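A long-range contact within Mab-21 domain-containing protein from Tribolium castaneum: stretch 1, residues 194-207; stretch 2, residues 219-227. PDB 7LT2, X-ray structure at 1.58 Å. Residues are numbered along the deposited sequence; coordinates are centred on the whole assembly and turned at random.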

# COMPACT_ATOMS: atom_id res chain seq x y z
N LEU A 194 3.65 0.81 10.98
CA LEU A 194 4.38 -0.44 11.24
C LEU A 194 3.36 -1.56 11.38
O LEU A 194 2.74 -1.72 12.43
CB LEU A 194 5.25 -0.29 12.49
CG LEU A 194 6.12 0.96 12.55
CD1 LEU A 194 6.87 1.03 13.88
CD2 LEU A 194 7.10 1.00 11.38
N VAL A 195 3.19 -2.33 10.31
CA VAL A 195 2.09 -3.29 10.18
C VAL A 195 2.64 -4.71 10.32
O VAL A 195 3.43 -5.16 9.48
CB VAL A 195 1.36 -3.12 8.84
CG1 VAL A 195 0.17 -4.05 8.76
CG2 VAL A 195 0.95 -1.66 8.63
N ALA A 196 2.19 -5.42 11.35
CA ALA A 196 2.61 -6.80 11.58
C ALA A 196 1.84 -7.74 10.66
O ALA A 196 0.62 -7.84 10.75
CB ALA A 196 2.39 -7.18 13.04
N CYS A 197 2.57 -8.45 9.79
CA CYS A 197 1.98 -9.35 8.81
C CYS A 197 2.60 -10.74 8.94
O CYS A 197 3.66 -10.91 9.54
CB CYS A 197 2.18 -8.85 7.38
SG CYS A 197 1.65 -7.14 7.10
N PHE A 198 1.95 -11.73 8.34
CA PHE A 198 2.48 -13.09 8.28
C PHE A 198 2.60 -13.53 6.83
O PHE A 198 1.64 -13.41 6.06
CB PHE A 198 1.60 -14.07 9.07
CG PHE A 198 1.80 -13.97 10.56
CD1 PHE A 198 2.79 -14.70 11.19
CD2 PHE A 198 1.02 -13.12 11.31
CE1 PHE A 198 2.98 -14.60 12.56
CE2 PHE A 198 1.21 -13.01 12.68
CZ PHE A 198 2.18 -13.75 13.30
N VAL A 199 3.79 -14.03 6.46
CA VAL A 199 4.13 -14.34 5.08
C VAL A 199 4.17 -15.85 4.88
O VAL A 199 4.56 -16.60 5.78
CB VAL A 199 5.48 -13.69 4.68
CG1 VAL A 199 6.63 -14.21 5.54
CG2 VAL A 199 5.76 -13.89 3.18
N PHE A 200 3.73 -16.30 3.70
CA PHE A 200 3.60 -17.72 3.40
C PHE A 200 4.18 -18.01 2.02
O PHE A 200 4.32 -17.13 1.18
CB PHE A 200 2.14 -18.15 3.45
CG PHE A 200 1.50 -17.90 4.78
CD1 PHE A 200 1.63 -18.83 5.80
CD2 PHE A 200 0.81 -16.73 5.02
CE1 PHE A 200 1.05 -18.60 7.03
CE2 PHE A 200 0.24 -16.49 6.25
CZ PHE A 200 0.36 -17.43 7.26
N SER A 201 4.53 -19.28 1.82
CA SER A 201 5.09 -19.76 0.56
C SER A 201 3.97 -20.11 -0.42
O SER A 201 2.79 -20.16 -0.08
CB SER A 201 5.99 -20.97 0.78
OG SER A 201 5.23 -22.12 1.13
N GLY A 202 4.38 -20.38 -1.66
CA GLY A 202 3.43 -20.56 -2.74
C GLY A 202 2.43 -21.68 -2.51
O GLY A 202 1.31 -21.62 -3.00
N ASP A 203 2.83 -22.71 -1.75
CA ASP A 203 1.95 -23.84 -1.49
C ASP A 203 0.67 -23.44 -0.77
O ASP A 203 -0.34 -24.14 -0.88
CB ASP A 203 2.68 -24.91 -0.68
CG ASP A 203 3.93 -25.41 -1.36
OD1 ASP A 203 4.00 -25.34 -2.61
OD2 ASP A 203 4.85 -25.87 -0.66
N LYS A 204 0.69 -22.35 -0.01
CA LYS A 204 -0.45 -21.93 0.79
C LYS A 204 -1.37 -20.97 0.05
O LYS A 204 -2.35 -20.51 0.63
CB LYS A 204 0.03 -21.29 2.09
CG LYS A 204 1.11 -22.09 2.81
CD LYS A 204 0.67 -23.52 3.06
CE LYS A 204 1.85 -24.40 3.46
NZ LYS A 204 1.45 -25.82 3.65
N TRP A 205 -1.07 -20.66 -1.21
CA TRP A 205 -1.86 -19.71 -1.98
C TRP A 205 -3.31 -20.18 -2.06
O TRP A 205 -3.56 -21.35 -2.41
CB TRP A 205 -1.27 -19.55 -3.38
CG TRP A 205 -1.85 -18.43 -4.21
CD1 TRP A 205 -3.05 -18.42 -4.84
CD2 TRP A 205 -1.22 -17.18 -4.52
NE1 TRP A 205 -3.23 -17.23 -5.51
CE2 TRP A 205 -2.11 -16.45 -5.33
CE3 TRP A 205 0.01 -16.60 -4.19
CZ2 TRP A 205 -1.82 -15.18 -5.82
CZ3 TRP A 205 0.30 -15.33 -4.67
CH2 TRP A 205 -0.61 -14.64 -5.48
N PRO A 206 -4.29 -19.33 -1.76
CA PRO A 206 -5.69 -19.78 -1.73
C PRO A 206 -6.21 -20.11 -3.12
O PRO A 206 -5.89 -19.43 -4.10
CB PRO A 206 -6.44 -18.59 -1.12
CG PRO A 206 -5.58 -17.40 -1.45
CD PRO A 206 -4.16 -17.91 -1.38
N ILE A 207 -7.03 -21.17 -3.21
CA ILE A 207 -7.53 -21.60 -4.51
C ILE A 207 -9.05 -21.45 -4.62
O ILE A 207 -9.58 -21.25 -5.71
CB ILE A 207 -7.12 -23.05 -4.82
CG1 ILE A 207 -7.74 -24.03 -3.82
CG2 ILE A 207 -5.60 -23.20 -4.84
CD1 ILE A 207 -7.48 -25.49 -4.16
N LYS A 219 7.83 -14.55 -7.82
CA LYS A 219 7.16 -13.93 -6.68
C LYS A 219 6.30 -14.96 -5.96
O LYS A 219 5.07 -14.84 -5.91
CB LYS A 219 6.31 -12.74 -7.13
CG LYS A 219 7.12 -11.59 -7.71
CD LYS A 219 8.06 -11.01 -6.67
CE LYS A 219 8.82 -9.81 -7.20
NZ LYS A 219 9.72 -9.24 -6.16
N PRO A 220 6.92 -15.99 -5.37
CA PRO A 220 6.13 -17.10 -4.81
C PRO A 220 5.37 -16.75 -3.54
O PRO A 220 4.38 -17.43 -3.24
CB PRO A 220 7.19 -18.17 -4.52
CG PRO A 220 8.42 -17.39 -4.25
CD PRO A 220 8.37 -16.21 -5.20
N GLU A 221 5.80 -15.73 -2.80
CA GLU A 221 5.28 -15.50 -1.46
C GLU A 221 4.17 -14.45 -1.46
O GLU A 221 4.16 -13.53 -2.28
CB GLU A 221 6.39 -15.07 -0.51
CG GLU A 221 7.46 -16.13 -0.32
CD GLU A 221 8.63 -15.67 0.52
OE1 GLU A 221 8.60 -14.53 1.03
OE2 GLU A 221 9.59 -16.46 0.68
N PHE A 222 3.25 -14.60 -0.53
CA PHE A 222 2.21 -13.61 -0.27
C PHE A 222 2.07 -13.49 1.24
O PHE A 222 2.63 -14.30 1.99
CB PHE A 222 0.88 -14.02 -0.91
CG PHE A 222 0.27 -15.23 -0.29
CD1 PHE A 222 0.75 -16.50 -0.58
CD2 PHE A 222 -0.78 -15.11 0.61
CE1 PHE A 222 0.20 -17.62 0.00
CE2 PHE A 222 -1.33 -16.24 1.21
CZ PHE A 222 -0.84 -17.49 0.90
N PHE A 223 1.33 -12.49 1.70
CA PHE A 223 1.19 -12.36 3.14
C PHE A 223 -0.22 -11.94 3.51
O PHE A 223 -1.02 -11.52 2.67
CB PHE A 223 2.24 -11.40 3.75
CG PHE A 223 2.31 -10.03 3.12
CD1 PHE A 223 3.10 -9.79 2.01
CD2 PHE A 223 1.64 -8.96 3.71
CE1 PHE A 223 3.19 -8.52 1.45
CE2 PHE A 223 1.74 -7.68 3.17
CZ PHE A 223 2.51 -7.46 2.04
N ILE A 224 -0.54 -12.14 4.79
CA ILE A 224 -1.84 -11.75 5.34
C ILE A 224 -1.63 -10.55 6.24
O ILE A 224 -0.59 -10.39 6.89
CB ILE A 224 -2.54 -12.91 6.09
CG1 ILE A 224 -1.72 -13.35 7.31
CG2 ILE A 224 -2.83 -14.06 5.13
CD1 ILE A 224 -2.40 -14.48 8.15
N VAL A 225 -2.64 -9.69 6.28
CA VAL A 225 -2.58 -8.38 6.91
C VAL A 225 -3.69 -8.31 7.96
O VAL A 225 -4.81 -8.75 7.69
CB VAL A 225 -2.71 -7.26 5.86
CG1 VAL A 225 -2.71 -5.89 6.50
CG2 VAL A 225 -1.58 -7.36 4.84
N PRO A 226 -3.42 -7.77 9.16
CA PRO A 226 -4.42 -7.82 10.24
C PRO A 226 -5.50 -6.75 10.13
O PRO A 226 -5.85 -6.12 11.13
CB PRO A 226 -3.57 -7.62 11.50
CG PRO A 226 -2.44 -6.76 11.03
CD PRO A 226 -2.15 -7.17 9.61
N LYS A 227 -6.03 -6.54 8.93
CA LYS A 227 -7.13 -5.62 8.72
C LYS A 227 -8.42 -6.42 8.63
O LYS A 227 -8.59 -7.24 7.72
CB LYS A 227 -6.92 -4.80 7.44
CG LYS A 227 -8.00 -3.75 7.22
CD LYS A 227 -7.57 -2.68 6.22
CE LYS A 227 -7.58 -3.19 4.80
NZ LYS A 227 -7.91 -2.11 3.83

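The centre of this contact is the ring of F222, which loses more surface to the opposite stretch than any other residue here. Its side chain starts on the sheet face shared with F198, F200 and I224, and with chi1 in the p well its end comes nearer to stretch 1, where the chain leaves the strand and turns through a short 3-10 segment. The end of the strand and the loop after the 3-10 segment together line a pocket: F200 CB lies 4.0 Å from F222 CZ, W205 CE3 lies 3.7 Å from F222 CD1, and P206 CD lies 4.0 Å from F222 CZ. A flat, rigid phenyl suits such a site, since it offers a broad apolar surface at little conformational cost. Its two aromatic neighbours are oblique to it, W205 with planes at 68° and F200 with planes at 35°, so the packing is neither a stack nor an edge-to-face pair.

Further along the same face, I224 CD1 sits 3.8 Å from F200 CE2, near the plane of that ring and at its edge, while I224 CG1 reaches F198 CB at 3.8 Å. A long branched side chain can thus touch two phenylalanines at once. On the other face V199 opposes F223, with V199 CB and F223 CB 4.1 Å apart. The F223 ring then leads away from stretch 1, yet C197 CB still approaches F223 CD2 at 3.7 Å, and C197 SG meets V225 CG2 at 3.9 Å; a small, polarizable thiol is at home among such groups.

Between these two layers of side chains runs an antiparallel ladder. F198 pairs with I224 through F198 N to I224 O (3.2 Å) and I224 N to F198 O (2.8 Å); F200 pairs with F222 through F200 N to F222 O (2.9 Å) and F222 N to F200 O (3.2 Å). Between them V199 and F223 form a non-hydrogen-bonded pair; the V199 and F223 CA atoms are 4.0 Å apart, closer than in the hydrogen-bonded pairs beside them (F198 CA to I224 CA 5.4 Å, F200 CA to F222 CA 5.7 Å), as is usual for this kind of pair.

Beyond the last bridge, F198 with I224, the strand of stretch 2 stops at V225, and the next residue, P226, has a ring nitrogen with no hydrogen to donate. P226 CD instead packs 3.1 Å from A196 O, which is buried without a polar partner, and 4.0 Å from V195 CG1. At the opposite end, E221 CA makes a CA-H...O contact of 3.2 Å with F200 O, while the E221 carboxylate is satisfied elsewhere in the structure. Here the chain turns, K204 N bonding to S201 O at 3.0 Å, and exposed G202 brings its CA within 3.3 Å of P220 O.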